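Local coordinates for hypothetical protein SP2199 (Streptococcus pneumoniae TIGR4, PDB 2IBO) that is of unknown function but belongs to the thiamine-binding protein family and so may bind thiamine or a related compound, at residues V34-V37 / E42-L45; G47-L52 / I76-I81. All coordinates share one frame; numbering follows the deposited sequence.

Contact 1: residues V34-V37 / E42-L45; sequences VTMV and ETVL
The flat groups that meet here are the peptides of Val-37 and Val-44, whose own side chains lie on one face of the sheet while those of Met-36 and Leu-45 rise from the other. This is the beta hairpin of a ferredoxin-like fold, made by strands 35-38 and 43-46. Val-37 N donates to Val-44 O over 2.8 Å, and Val-44 N returns a bond of 2.7 Å to Val-37 O, so the two valines form an antiparallel hydrogen-bonded pair. The next pair, Met-36 with Leu-45, is non-hydrogen-bonded; there Leu-45 CA turns a C-H toward Thr-35 O at 3.3 Å.

Beta-branched residues suit both strands because their extended backbones accommodate them readily. Leu-45 brings branch CD2 against Met-36 CB, and the same methyl lies 4.1 Å from Val-34 CG1, where the two side chains cross at about a right angle. Helix 49-64 packs on this hydrophobic patch. On the opposite face, Ile-84 of helix 84-87 lies on Val-37 and Val-44.

Glu-42, just before strand 43-46, forms salt bridges through its carboxylate with Lys-75 of its own chain and Lys-75 of the second subunit. These lysines probably offset the nearby Glu-42 carboxylate of that subunit.

Met-36, modelled as selenomethionine, is long and flexible enough to reach past its paired residue. With CG between the backbone N and the carbonyl carbon (chi1 75°) and a bend at chi3 of -88°, it carries its terminal methyl across to Thr-43, near Leu-29 of helix 16-31, where Met-36 CE meets Thr-43 CG2 at 3.7 Å.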
loop_
_atom_site.group_PDB
_atom_site.type_symbol
_atom_site.label_atom_id
_atom_site.label_comp_id
_atom_site.label_asym_id
_atom_site.label_seq_id
_atom_site.Cartn_x
_atom_site.Cartn_y
_atom_site.Cartn_z
ATOM N N VAL A 34 22.889 3.924 4.900
ATOM C CA VAL A 34 22.027 3.863 3.730
ATOM C C VAL A 34 21.418 5.213 3.407
ATOM O O VAL A 34 21.141 6.002 4.309
ATOM C CB VAL A 34 20.894 2.819 3.962
ATOM C CG1 VAL A 34 20.044 3.227 5.143
ATOM C CG2 VAL A 34 20.056 2.659 2.721
ATOM N N THR A 35 21.235 5.479 2.115
ATOM C CA THR A 35 20.639 6.732 1.644
ATOM C C THR A 35 19.173 6.749 2.079
ATOM O O THR A 35 18.402 5.830 1.770
ATOM C CB THR A 35 20.725 6.847 0.109
ATOM O OG1 THR A 35 22.106 6.928 -0.265
ATOM C CG2 THR A 35 19.988 8.090 -0.391
HETATM N N MSE A 36 18.792 7.782 2.823
HETATM C CA MSE A 36 17.423 7.860 3.292
HETATM C C MSE A 36 16.751 9.234 3.200
HETATM O O MSE A 36 17.372 10.282 3.402
HETATM C CB MSE A 36 17.332 7.338 4.725
HETATM C CG MSE A 36 17.854 8.258 5.803
HETATM SE SE MSE A 36 17.420 7.562 7.664
HETATM C CE MSE A 36 15.718 8.334 7.934
ATOM N N VAL A 37 15.472 9.215 2.849
ATOM C CA VAL A 37 14.694 10.440 2.762
ATOM C C VAL A 37 13.402 10.230 3.512
ATOM O O VAL A 37 12.675 9.267 3.258
ATOM C CB VAL A 37 14.315 10.818 1.327
ATOM C CG1 VAL A 37 13.844 12.246 1.296
ATOM C CG2 VAL A 37 15.499 10.642 0.390
ATOM N N GLU A 42 5.982 8.041 4.455
ATOM C CA GLU A 42 6.898 6.919 4.497
ATOM C C GLU A 42 8.362 7.348 4.426
ATOM O O GLU A 42 8.679 8.428 3.912
ATOM C CB GLU A 42 6.571 5.998 3.324
ATOM C CG GLU A 42 6.715 6.676 1.973
ATOM C CD GLU A 42 6.052 5.901 0.861
ATOM O OE1 GLU A 42 6.266 6.248 -0.319
ATOM O OE2 GLU A 42 5.311 4.951 1.162
ATOM N N THR A 43 9.258 6.502 4.929
ATOM C CA THR A 43 10.676 6.844 4.881
ATOM C C THR A 43 11.240 6.024 3.744
ATOM O O THR A 43 11.096 4.800 3.733
ATOM C CB THR A 43 11.412 6.516 6.225
ATOM O OG1 THR A 43 10.931 7.375 7.271
ATOM C CG2 THR A 43 12.899 6.735 6.078
ATOM N N VAL A 44 11.873 6.703 2.790
ATOM C CA VAL A 44 12.426 6.051 1.605
ATOM C C VAL A 44 13.908 5.760 1.727
ATOM O O VAL A 44 14.700 6.667 1.955
ATOM C CB VAL A 44 12.197 6.927 0.335
ATOM C CG1 VAL A 44 12.846 6.283 -0.880
ATOM C CG2 VAL A 44 10.712 7.123 0.101
ATOM N N LEU A 45 14.270 4.491 1.550
ATOM C CA LEU A 45 15.659 4.047 1.621
ATOM C C LEU A 45 16.138 3.596 0.246
ATOM O O LEU A 45 15.351 3.112 -0.562
ATOM C CB LEU A 45 15.796 2.894 2.628
ATOM C CG LEU A 45 15.362 3.195 4.073
ATOM C CD1 LEU A 45 15.530 1.960 4.936
ATOM C CD2 LEU A 45 16.170 4.331 4.632
#

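Contact 2: residues G47-L52 / I76-I81; sequences GEFDEL and INVGEI
Phe-49 meets Ile-76 and Val-78 from the first turn of helix 49-64, and the residues before it set up that position. Gly-47 turns the chain out of the preceding strand with backbone angles (163°, -161°) that suit glycine. Glu-48 follows as N-cap; its N makes a weak hydrogen bond of 3.2 Å to Glu-51 OE1, one half of a capping box.

Phe-49 comes next. Its CB bond points toward the strand, and with CG anti to the backbone N (chi1 -172°) the ring reaches both Ile-76 and Val-78, large enough to span two residues of the strand. Ile-76 CG2 approaches the ring's edge, near its plane, 4.0 Å from Phe-49 CE1. Val-78 CG1 comes in obliquely, with Phe-49 CD1 as its nearest ring atom. Ala-3 of the neighbouring strand, whose small side chain suits the close approach of both, touches Phe-49 and Val-78.

Asp-50 forms a salt bridge with Lys-57 of the third subunit. Leu-52 N closes the first helical turn on Glu-48 O at 3.1 Å. Residues 76-78 pair with an antiparallel strand of the third subunit, extending the sheet. Helix on sheet in this way is typical of the second, split beta-alpha-beta crossover of the ferredoxin-like fold.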
loop_
_atom_site.group_PDB
_atom_site.type_symbol
_atom_site.label_atom_id
_atom_site.label_comp_id
_atom_site.label_asym_id
_atom_site.label_seq_id
_atom_site.Cartn_x
_atom_site.Cartn_y
_atom_site.Cartn_z
ATOM N N GLY A 47 19.503 1.521 -1.838
ATOM C CA GLY A 47 20.743 0.763 -1.752
ATOM C C GLY A 47 20.599 -0.660 -2.262
ATOM O O GLY A 47 19.654 -0.963 -3.001
ATOM N N GLU A 48 21.530 -1.535 -1.869
ATOM C CA GLU A 48 21.534 -2.951 -2.277
ATOM C C GLU A 48 20.344 -3.704 -1.681
ATOM O O GLU A 48 19.998 -3.524 -0.516
ATOM C CB GLU A 48 22.829 -3.631 -1.828
ATOM C CG GLU A 48 24.069 -3.199 -2.576
ATOM C CD GLU A 48 24.036 -3.598 -4.035
ATOM O OE1 GLU A 48 23.805 -4.796 -4.320
ATOM O OE2 GLU A 48 24.246 -2.717 -4.898
ATOM N N PHE A 49 19.727 -4.567 -2.476
ATOM C CA PHE A 49 18.577 -5.312 -1.999
ATOM C C PHE A 49 18.853 -6.000 -0.672
ATOM O O PHE A 49 18.066 -5.869 0.275
ATOM C CB PHE A 49 18.127 -6.346 -3.038
ATOM C CG PHE A 49 16.836 -7.024 -2.681
ATOM C CD1 PHE A 49 15.709 -6.271 -2.368
ATOM C CD2 PHE A 49 16.747 -8.411 -2.638
ATOM C CE1 PHE A 49 14.518 -6.882 -2.011
ATOM C CE2 PHE A 49 15.553 -9.037 -2.280
ATOM C CZ PHE A 49 14.434 -8.265 -1.968
ATOM N N ASP A 50 19.974 -6.719 -0.605
ATOM C CA ASP A 50 20.357 -7.450 0.607
ATOM C C ASP A 50 20.370 -6.598 1.874
ATOM O O ASP A 50 19.791 -6.985 2.895
ATOM C CB ASP A 50 21.730 -8.105 0.421
ATOM C CG ASP A 50 21.654 -9.423 -0.328
ATOM O OD1 ASP A 50 22.730 -9.969 -0.668
ATOM O OD2 ASP A 50 20.525 -9.919 -0.571
ATOM N N GLU A 51 21.024 -5.440 1.803
ATOM C CA GLU A 51 21.105 -4.548 2.956
ATOM C C GLU A 51 19.735 -3.961 3.350
ATOM O O GLU A 51 19.422 -3.844 4.538
ATOM C CB GLU A 51 22.120 -3.418 2.690
ATOM C CG GLU A 51 21.624 -2.258 1.816
ATOM C CD GLU A 51 22.710 -1.208 1.533
ATOM O OE1 GLU A 51 23.572 -1.450 0.656
ATOM O OE2 GLU A 51 22.706 -0.142 2.192
ATOM N N LEU A 52 18.916 -3.604 2.364
ATOM C CA LEU A 52 17.613 -3.045 2.667
ATOM C C LEU A 52 16.731 -4.081 3.345
ATOM O O LEU A 52 16.045 -3.761 4.309
ATOM C CB LEU A 52 16.938 -2.515 1.402
ATOM C CG LEU A 52 17.629 -1.360 0.653
ATOM C CD1 LEU A 52 16.753 -0.907 -0.515
ATOM C CD2 LEU A 52 17.888 -0.202 1.594
ATOM N N ILE A 76 8.538 -1.996 -2.150
ATOM C CA ILE A 76 9.835 -2.452 -2.586
ATOM C C ILE A 76 9.898 -2.270 -4.085
ATOM O O ILE A 76 8.899 -2.440 -4.791
ATOM C CB ILE A 76 10.059 -3.923 -2.205
ATOM C CG1 ILE A 76 9.737 -4.101 -0.708
ATOM C CG2 ILE A 76 11.499 -4.333 -2.549
ATOM C CD1 ILE A 76 10.118 -5.439 -0.106
ATOM N N ASN A 77 11.068 -1.881 -4.565
ATOM C CA ASN A 77 11.289 -1.687 -5.991
ATOM C C ASN A 77 12.666 -2.298 -6.258
ATOM O O ASN A 77 13.678 -1.786 -5.784
ATOM C CB ASN A 77 11.258 -0.188 -6.327
ATOM C CG ASN A 77 11.442 0.094 -7.804
ATOM O OD1 ASN A 77 11.132 -0.740 -8.650
ATOM N ND2 ASN A 77 11.926 1.283 -8.122
ATOM N N VAL A 78 12.687 -3.412 -6.987
ATOM C CA VAL A 78 13.930 -4.121 -7.298
ATOM C C VAL A 78 14.206 -4.295 -8.783
ATOM O O VAL A 78 13.280 -4.315 -9.601
ATOM C CB VAL A 78 13.957 -5.541 -6.666
ATOM C CG1 VAL A 78 14.192 -5.435 -5.188
ATOM C CG2 VAL A 78 12.635 -6.293 -6.960
ATOM N N GLY A 79 15.492 -4.446 -9.103
ATOM C CA GLY A 79 15.927 -4.631 -10.475
ATOM C C GLY A 79 16.566 -3.376 -11.027
ATOM O O GLY A 79 17.124 -2.575 -10.272
ATOM N N GLU A 80 16.501 -3.201 -12.345
ATOM C CA GLU A 80 17.073 -2.013 -12.970
ATOM C C GLU A 80 16.107 -0.869 -12.730
ATOM O O GLU A 80 15.342 -0.484 -13.612
ATOM C CB GLU A 80 17.293 -2.238 -14.467
ATOM C CG GLU A 80 18.521 -3.085 -14.792
ATOM C CD GLU A 80 19.813 -2.522 -14.193
ATOM O OE1 GLU A 80 20.064 -2.735 -12.983
ATOM O OE2 GLU A 80 20.576 -1.859 -14.933
ATOM N N ILE A 81 16.165 -0.345 -11.510
ATOM C CA ILE A 81 15.305 0.734 -11.048
ATOM C C ILE A 81 15.978 2.096 -11.133
ATOM O O ILE A 81 17.200 2.195 -11.036
ATOM C CB ILE A 81 14.871 0.461 -9.585
ATOM C CG1 ILE A 81 16.091 0.288 -8.662
ATOM C CG2 ILE A 81 14.153 -0.873 -9.508
ATOM C CD1 ILE A 81 16.590 1.537 -8.003
#

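Contact 1 joins two strands within the sheet, whereas contact 2 lays the start of a helix on the strand that is outermost on the other side of the sheet within the chain but is continued by the third subunit. The first is partly buried and held by backbone hydrogen bonds with side chains on both faces; the second is wholly buried where it touches and purely apolar between its segments. Strand 43-46 runs directly into helix 49-64, and Leu-52 bridges the two sites: Leu-52 CD2 lies 3.8 Å from Val-34 CG2 and also packs on Leu-45 CB. Their subunit neighbours differ as well, contact 1 facing the second copy chiefly through Glu-42 and contact 2 lying against the third.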